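Local coordinates for 33-36 kDa outer membrane protein (Acinetobacter baumannii, PDB 6GIE), which probably forms a beta-barrel channel across the bacterial outer membrane, as expected of a porin, at residues Gln48-Phe53 against Asn74-Tyr79. Sequence-based numbering, arbitrary orientation.
Sequences QGTYYF and NVSVAY
The F53 ring lies against the backbone of N74: N74 N stands 3.9 Å above the ring plane, over its centre. N74 CA makes a CH-pi contact with the same ring, 4.0 Å from the centroid and 23° off the normal. The Y52 ring carries T50 CG2 of its own strand on one face, offset toward the rim, while N74 CB approaches Y52 CD1 obliquely at 3.7 Å. The Y52 and N74 side chains run side by side in the same direction, with ring and amide planes 57° apart. N74 CG occupies the slot between backbone N and carbonyl carbon, and OD1 comes to 3.5 Å from T50 CG2; ND2 is hydrogen-bonded to A72 O and E102 OE2. On this same face, S76 OG turns anti to its backbone N (chi1 -154°), and S76 OG and T50 OG1 share a hydrogen bond of 2.8 Å.

Two hydrogen-bonded pairs, G49 with V77 and Y51 with V75, fix the antiparallel register; G49 N to V77 O measures 2.8 Å, whereas V75 N to Y51 O stretches to 3.2 Å. V75 and V77 point to the opposite face, as Y51 does. This is a beta-barrel strand pair: 43-52 is flanked by strand 22-35, through backbone bonds such as T50 with E26, and 74-83 by strand 94-105, where V75 and V77 touch V99.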
ATOM      1  N   GLN A  48      -2.951  10.543  -5.638  1.00 25.69           N
ATOM      2  CA  GLN A  48      -2.173  10.772  -4.455  1.00 27.24           C
ATOM      3  C   GLN A  48      -0.813  11.260  -4.793  1.00 23.06           C
ATOM      4  O   GLN A  48      -0.247  10.961  -5.858  1.00 21.99           O
ATOM      5  CB  GLN A  48      -2.096   9.556  -3.458  1.00 27.55           C
ATOM      6  CG  GLN A  48      -1.579   8.289  -3.981  1.00 33.72           C
ATOM      7  CD  GLN A  48      -1.578   7.092  -2.970  1.00 35.51           C
ATOM      8  OE1 GLN A  48      -1.298   7.219  -1.776  1.00 31.08           O
ATOM      9  NE2 GLN A  48      -1.800   5.918  -3.508  1.00 29.72           N
ATOM     10  N   GLY A  49      -0.301  12.049  -3.858  1.00 19.82           N
ATOM     11  CA  GLY A  49       1.011  12.655  -4.015  1.00 21.54           C
ATOM     12  C   GLY A  49       1.872  12.307  -2.834  1.00 18.46           C
ATOM     13  O   GLY A  49       1.414  12.382  -1.730  1.00 21.94           O
ATOM     14  N   THR A  50       3.118  11.944  -3.076  1.00 16.99           N
ATOM     15  CA  THR A  50       4.041  11.708  -2.000  1.00 19.83           C
ATOM     16  C   THR A  50       5.362  12.525  -2.062  1.00 18.49           C
ATOM     17  O   THR A  50       6.027  12.621  -3.084  1.00 17.13           O
ATOM     18  CB  THR A  50       4.309  10.173  -1.883  1.00 16.53           C
ATOM     19  OG1 THR A  50       3.046   9.530  -1.819  1.00 15.22           O
ATOM     20  CG2 THR A  50       5.043   9.868  -0.578  1.00 14.55           C
ATOM     21  N   TYR A  51       5.725  13.090  -0.938  1.00 20.36           N
ATOM     22  CA  TYR A  51       7.014  13.761  -0.801  1.00 21.55           C
ATOM     23  C   TYR A  51       7.924  13.008   0.187  1.00 20.32           C
ATOM     24  O   TYR A  51       7.634  12.908   1.350  1.00 20.08           O
ATOM     25  CB  TYR A  51       6.797  15.180  -0.306  1.00 24.28           C
ATOM     26  CG  TYR A  51       8.106  15.885  -0.003  1.00 29.21           C
ATOM     27  CD1 TYR A  51       8.996  16.147  -1.008  1.00 32.20           C
ATOM     28  CD2 TYR A  51       8.445  16.283   1.290  1.00 31.57           C
ATOM     29  CE1 TYR A  51      10.200  16.770  -0.761  1.00 34.79           C
ATOM     30  CE2 TYR A  51       9.655  16.925   1.533  1.00 34.12           C
ATOM     31  CZ  TYR A  51      10.528  17.144   0.489  1.00 35.70           C
ATOM     32  OH  TYR A  51      11.739  17.780   0.645  1.00 46.44           O
ATOM     33  N   TYR A  52       9.056  12.540  -0.302  1.00 21.92           N
ATOM     34  CA  TYR A  52      10.034  11.843   0.516  1.00 23.19           C
ATOM     35  C   TYR A  52      11.017  12.859   1.017  1.00 25.01           C
ATOM     36  O   TYR A  52      11.435  13.782   0.278  1.00 24.44           O
ATOM     37  CB  TYR A  52      10.705  10.720  -0.278  1.00 23.52           C
ATOM     38  CG  TYR A  52       9.688   9.698  -0.772  1.00 20.39           C
ATOM     39  CD1 TYR A  52       9.364   8.628  -0.004  1.00 18.91           C
ATOM     40  CD2 TYR A  52       9.065   9.819  -2.003  1.00 21.50           C
ATOM     41  CE1 TYR A  52       8.406   7.711  -0.362  1.00 18.30           C
ATOM     42  CE2 TYR A  52       8.132   8.849  -2.431  1.00 25.70           C
ATOM     43  CZ  TYR A  52       7.807   7.778  -1.576  1.00 22.20           C
ATOM     44  OH  TYR A  52       6.901   6.772  -1.898  1.00 20.18           O
ATOM     45  N   PHE A  53      11.352  12.743   2.302  1.00 24.00           N
ATOM     46  CA  PHE A  53      12.183  13.790   2.918  1.00 25.71           C
ATOM     47  C   PHE A  53      13.586  13.657   2.395  1.00 25.44           C
ATOM     48  O   PHE A  53      14.326  14.570   2.419  1.00 24.75           O
ATOM     49  CB  PHE A  53      12.210  13.650   4.432  1.00 26.83           C
ATOM     50  CG  PHE A  53      10.861  13.751   5.091  1.00 29.33           C
ATOM     51  CD1 PHE A  53       9.738  14.245   4.427  1.00 33.65           C
ATOM     52  CD2 PHE A  53      10.728  13.399   6.426  1.00 31.68           C
ATOM     53  CE1 PHE A  53       8.510  14.348   5.068  1.00 28.52           C
ATOM     54  CE2 PHE A  53       9.511  13.486   7.054  1.00 29.58           C
ATOM     55  CZ  PHE A  53       8.412  13.968   6.394  1.00 29.04           C
ATOM     56  N   ASN A  74       8.333  10.241   4.819  1.00 16.20           N
ATOM     57  CA  ASN A  74       7.544  11.000   3.934  1.00 17.50           C
ATOM     58  C   ASN A  74       6.165  11.450   4.471  1.00 19.21           C
ATOM     59  O   ASN A  74       5.624  10.963   5.502  1.00 16.59           O
ATOM     60  CB  ASN A  74       7.273  10.134   2.673  1.00 16.73           C
ATOM     61  CG  ASN A  74       6.354   8.980   2.951  1.00 18.15           C
ATOM     62  OD1 ASN A  74       5.144   9.149   2.889  1.00 21.97           O
ATOM     63  ND2 ASN A  74       6.917   7.775   3.245  1.00 15.39           N
ATOM     64  N   VAL A  75       5.564  12.336   3.688  1.00 19.77           N
ATOM     65  CA  VAL A  75       4.201  12.664   3.871  1.00 21.77           C
ATOM     66  C   VAL A  75       3.553  12.557   2.523  1.00 22.25           C
ATOM     67  O   VAL A  75       4.193  12.808   1.475  1.00 19.42           O
ATOM     68  CB  VAL A  75       4.028  14.114   4.362  1.00 26.27           C
ATOM     69  CG1 VAL A  75       4.625  15.125   3.383  1.00 29.47           C
ATOM     70  CG2 VAL A  75       2.552  14.465   4.548  1.00 29.69           C
ATOM     71  N   SER A  76       2.252  12.296   2.590  1.00 20.70           N
ATOM     72  CA  SER A  76       1.464  11.934   1.490  1.00 20.38           C
ATOM     73  C   SER A  76       0.113  12.588   1.598  1.00 24.04           C
ATOM     74  O   SER A  76      -0.387  12.762   2.692  1.00 21.92           O
ATOM     75  CB  SER A  76       1.332  10.407   1.478  1.00 20.95           C
ATOM     76  OG  SER A  76       1.094  10.066   0.164  1.00 24.02           O
ATOM     77  N   VAL A  77      -0.472  12.982   0.448  1.00 21.52           N
ATOM     78  CA  VAL A  77      -1.822  13.428   0.440  1.00 21.35           C
ATOM     79  C   VAL A  77      -2.593  12.647  -0.615  1.00 22.38           C
ATOM     80  O   VAL A  77      -2.026  12.196  -1.596  1.00 26.27           O
ATOM     81  CB  VAL A  77      -1.876  14.925   0.171  1.00 23.75           C
ATOM     82  CG1 VAL A  77      -1.276  15.715   1.394  1.00 26.69           C
ATOM     83  CG2 VAL A  77      -1.226  15.273  -1.180  1.00 23.29           C
ATOM     84  N   ALA A  78      -3.897  12.481  -0.429  1.00 22.97           N
ATOM     85  CA  ALA A  78      -4.680  11.744  -1.389  1.00 25.31           C
ATOM     86  C   ALA A  78      -6.077  12.309  -1.475  1.00 25.22           C
ATOM     87  O   ALA A  78      -6.555  12.935  -0.548  1.00 29.57           O
ATOM     88  CB  ALA A  78      -4.706  10.201  -1.040  1.00 22.67           C
ATOM     89  N   TYR A  79      -6.705  12.049  -2.609  1.00 24.83           N
ATOM     90  CA  TYR A  79      -8.110  12.298  -2.858  1.00 29.14           C
ATOM     91  C   TYR A  79      -8.771  11.055  -3.516  1.00 28.97           C
ATOM     92  O   TYR A  79      -8.171  10.406  -4.387  1.00 23.58           O
ATOM     93  CB  TYR A  79      -8.247  13.526  -3.780  1.00 30.65           C
ATOM     94  CG  TYR A  79      -9.624  13.752  -4.325  1.00 37.37           C
ATOM     95  CD1 TYR A  79     -10.706  13.967  -3.471  1.00 42.53           C
ATOM     96  CD2 TYR A  79      -9.852  13.781  -5.710  1.00 42.17           C
ATOM     97  CE1 TYR A  79     -11.974  14.214  -3.977  1.00 48.98           C
ATOM     98  CE2 TYR A  79     -11.115  14.007  -6.219  1.00 45.14           C
ATOM     99  CZ  TYR A  79     -12.173  14.228  -5.347  1.00 51.14           C
ATOM    100  OH  TYR A  79     -13.434  14.468  -5.841  1.00 53.96           O
TER